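Local coordinates for protein 4-amino-4-deoxy-L-arabinose transferase or related glycosyltransferases of PMT family (PDB 5EZM) that probably transfers aminoarabinose from an undecaprenyl-phosphate lipid carrier to lipid A, acting as a zinc-binding integral membrane glycosyltransferase of the GT-C fold, at residues M488-L493 and R564-V568. Residue numbers count along the deposited sequence, not the author numbering.
Sequences MLDHTL and RRVVV
Away from the zinc site, a buried carboxylate, Asp-490, ties two backbone segments that never come close: its CA lies 8.6 Å from that of Arg-565, and side chains bridge the gap. Residues 488-492 form an irregular loop after strand 483-486, and Leu-493 opens helix 493-497; Arg-564 is turn-like (phi/psi -117/-9), and extended Arg-565 (-152/148) leads into strand 566-569. Arg-565, with chi1 p, chi2 t and chi3 p, turns its guanidinium edge to the Asp-490 carboxylate (chi1 t). The salt bridge is bidentate: Arg-565 NE donates to Asp-490 OD1 (2.3 Å, abnormally short, to be read cautiously at 2.7 Å resolution), and Arg-565 NH2 to Asp-490 OD2 (2.8 Å). Asp-490 OD2 also accepts from Thr-492 N (3.3 Å) and Leu-493 N (3.2 Å), so one short acidic side chain caps the helix start and shares the charge of Arg-565 with Asp-562. Arg-565 NH1 pairs with Asp-562 and donates to the Ala-464 carbonyl, to which Arg-564 NH1 bonds weakly; Arg-564 N donates to Asp-562. Arg-564 NH1 and Arg-565 NH2, both donors, lie 3.1 Å apart, unbonded. Thr-492 OG1 bonds the Ser-465 carbonyl and merely approaches Arg-565 NH2 (3.5 Å). Apolar contacts flank the salt bridge: long Leu-493 brings CD2 to 3.7 Å from Arg-565 CD and 4.2 Å from CG2 of Val-567, whose beta-branching suits a strand; flexible Met-488 packs CE 3.6 Å from backbone Arg-564 O. Val-541 touches Met-488, Asp-490 and Val-567. An aspartate helix cap doubling as an arginine salt bridge thus joins a strand-to-helix loop to strand 566-569, antiparallel to strands 539-542 and 557-561 in the mixed sheet of the alpha/beta C-terminal domain.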
ATOM      1  N   MET A 488      -6.255   6.043 -23.158  1.00 68.39           N
ATOM      2  CA  MET A 488      -5.354   5.199 -22.381  1.00 68.55           C
ATOM      3  C   MET A 488      -4.755   6.040 -21.268  1.00 68.41           C
ATOM      4  O   MET A 488      -4.057   7.023 -21.539  1.00 69.90           O
ATOM      5  CB  MET A 488      -4.251   4.597 -23.256  1.00 67.39           C
ATOM      6  CG  MET A 488      -3.058   4.075 -22.466  1.00 65.53           C
ATOM      7  SD  MET A 488      -1.967   2.995 -23.413  1.00 67.08           S
ATOM      8  CE  MET A 488      -2.859   1.443 -23.340  1.00 69.09           C
ATOM      9  N   LEU A 489      -5.033   5.661 -20.024  1.00 65.39           N
ATOM     10  CA  LEU A 489      -4.465   6.331 -18.858  1.00 60.40           C
ATOM     11  C   LEU A 489      -3.248   5.522 -18.435  1.00 59.99           C
ATOM     12  O   LEU A 489      -3.332   4.632 -17.588  1.00 64.67           O
ATOM     13  CB  LEU A 489      -5.488   6.454 -17.734  1.00 58.17           C
ATOM     14  CG  LEU A 489      -5.003   7.156 -16.462  1.00 52.74           C
ATOM     15  CD1 LEU A 489      -4.313   8.471 -16.800  1.00 46.76           C
ATOM     16  CD2 LEU A 489      -6.160   7.383 -15.493  1.00 55.50           C
ATOM     17  N   ASP A 490      -2.108   5.824 -19.049  1.00 56.79           N
ATOM     18  CA  ASP A 490      -0.863   5.167 -18.677  1.00 56.43           C
ATOM     19  C   ASP A 490      -0.414   5.682 -17.315  1.00 56.83           C
ATOM     20  O   ASP A 490      -0.208   6.887 -17.137  1.00 56.53           O
ATOM     21  CB  ASP A 490       0.208   5.418 -19.733  1.00 54.03           C
ATOM     22  CG  ASP A 490       1.295   4.368 -19.715  1.00 56.94           C
ATOM     23  OD1 ASP A 490       1.743   3.968 -20.807  1.00 59.45           O
ATOM     24  OD2 ASP A 490       1.698   3.935 -18.612  1.00 58.88           O
ATOM     25  N   HIS A 491      -0.269   4.777 -16.352  1.00 58.58           N
ATOM     26  CA  HIS A 491       0.011   5.183 -14.983  1.00 60.91           C
ATOM     27  C   HIS A 491       1.496   5.235 -14.649  1.00 62.19           C
ATOM     28  O   HIS A 491       1.860   5.830 -13.630  1.00 63.33           O
ATOM     29  CB  HIS A 491      -0.686   4.240 -14.002  1.00 62.60           C
ATOM     30  CG  HIS A 491      -2.179   4.346 -14.016  1.00 62.06           C
ATOM     31  ND1 HIS A 491      -2.857   5.381 -13.409  1.00 61.40           N
ATOM     32  CD2 HIS A 491      -3.124   3.539 -14.552  1.00 62.31           C
ATOM     33  CE1 HIS A 491      -4.156   5.208 -13.571  1.00 62.38           C
ATOM     34  NE2 HIS A 491      -4.345   4.096 -14.260  1.00 63.41           N
ATOM     35  N   THR A 492       2.358   4.638 -15.466  1.00 61.00           N
ATOM     36  CA  THR A 492       3.778   4.567 -15.148  1.00 59.60           C
ATOM     37  C   THR A 492       4.665   5.301 -16.136  1.00 59.19           C
ATOM     38  O   THR A 492       5.671   5.889 -15.729  1.00 59.77           O
ATOM     39  CB  THR A 492       4.226   3.105 -15.065  1.00 62.21           C
ATOM     40  OG1 THR A 492       3.927   2.444 -16.300  1.00 63.85           O
ATOM     41  CG2 THR A 492       3.510   2.396 -13.927  1.00 63.80           C
ATOM     42  N   LEU A 493       4.329   5.282 -17.426  1.00 59.83           N
ATOM     43  CA  LEU A 493       5.195   5.910 -18.421  1.00 59.15           C
ATOM     44  C   LEU A 493       5.316   7.422 -18.254  1.00 57.61           C
ATOM     45  O   LEU A 493       6.443   7.936 -18.382  1.00 58.69           O
ATOM     46  CB  LEU A 493       4.711   5.560 -19.834  1.00 56.87           C
ATOM     47  CG  LEU A 493       5.577   6.093 -20.980  1.00 53.23           C
ATOM     48  CD1 LEU A 493       6.959   5.468 -20.935  1.00 54.58           C
ATOM     49  CD2 LEU A 493       4.919   5.833 -22.319  1.00 51.46           C
ATOM     50  N   ARG A 564       2.409  -3.387 -24.053  1.00 77.35           N
ATOM     51  CA  ARG A 564       1.176  -2.772 -23.594  1.00 79.98           C
ATOM     52  C   ARG A 564       0.876  -1.423 -24.230  1.00 77.54           C
ATOM     53  O   ARG A 564      -0.228  -0.902 -24.030  1.00 79.23           O
ATOM     54  CB  ARG A 564       1.201  -2.604 -22.065  1.00 84.07           C
ATOM     55  CG  ARG A 564       1.283  -3.917 -21.296  1.00 93.28           C
ATOM     56  CD  ARG A 564       1.191  -3.704 -19.788  1.00 99.98           C
ATOM     57  NE  ARG A 564      -0.063  -3.064 -19.395  1.00105.83           N
ATOM     58  CZ  ARG A 564      -0.184  -1.775 -19.089  1.00107.81           C
ATOM     59  NH1 ARG A 564       0.877  -0.981 -19.121  1.00107.17           N
ATOM     60  NH2 ARG A 564      -1.366  -1.278 -18.748  1.00109.35           N
ATOM     61  N   ARG A 565       1.805  -0.842 -24.986  1.00 72.24           N
ATOM     62  CA  ARG A 565       1.604   0.508 -25.484  1.00 67.97           C
ATOM     63  C   ARG A 565       2.359   0.705 -26.790  1.00 69.88           C
ATOM     64  O   ARG A 565       3.415   0.107 -27.021  1.00 73.15           O
ATOM     65  CB  ARG A 565       2.046   1.555 -24.445  1.00 64.39           C
ATOM     66  CG  ARG A 565       3.412   1.280 -23.840  1.00 61.99           C
ATOM     67  CD  ARG A 565       3.873   2.339 -22.843  1.00 56.36           C
ATOM     68  NE  ARG A 565       3.176   2.287 -21.561  1.00 53.01           N
ATOM     69  CZ  ARG A 565       3.400   1.386 -20.606  1.00 53.33           C
ATOM     70  NH1 ARG A 565       4.293   0.418 -20.780  1.00 51.44           N
ATOM     71  NH2 ARG A 565       2.714   1.443 -19.471  1.00 55.04           N
ATOM     72  N   VAL A 566       1.778   1.539 -27.649  1.00 65.93           N
ATOM     73  CA  VAL A 566       2.406   2.050 -28.859  1.00 63.56           C
ATOM     74  C   VAL A 566       2.524   3.559 -28.698  1.00 62.44           C
ATOM     75  O   VAL A 566       1.552   4.223 -28.308  1.00 65.27           O
ATOM     76  CB  VAL A 566       1.592   1.698 -30.119  1.00 62.16           C
ATOM     77  CG1 VAL A 566       2.324   2.151 -31.375  1.00 63.02           C
ATOM     78  CG2 VAL A 566       1.291   0.210 -30.168  1.00 62.11           C
ATOM     79  N   VAL A 567       3.709   4.093 -28.982  1.00 58.07           N
ATOM     80  CA  VAL A 567       4.002   5.514 -28.832  1.00 57.55           C
ATOM     81  C   VAL A 567       4.407   6.056 -30.192  1.00 61.33           C
ATOM     82  O   VAL A 567       5.415   5.615 -30.769  1.00 64.73           O
ATOM     83  CB  VAL A 567       5.104   5.767 -27.792  1.00 56.12           C
ATOM     84  CG1 VAL A 567       5.342   7.263 -27.634  1.00 54.15           C
ATOM     85  CG2 VAL A 567       4.731   5.131 -26.460  1.00 56.02           C
ATOM     86  N   VAL A 568       3.638   7.024 -30.692  1.00 59.54           N
ATOM     87  CA  VAL A 568       3.760   7.510 -32.059  1.00 58.13           C
ATOM     88  C   VAL A 568       3.961   9.022 -32.050  1.00 57.63           C
ATOM     89  O   VAL A 568       3.799   9.693 -31.029  1.00 55.28           O
ATOM     90  CB  VAL A 568       2.530   7.142 -32.909  1.00 56.48           C
ATOM     91  CG1 VAL A 568       2.318   5.636 -32.912  1.00 58.30           C
ATOM     92  CG2 VAL A 568       1.298   7.850 -32.375  1.00 52.90           C
TER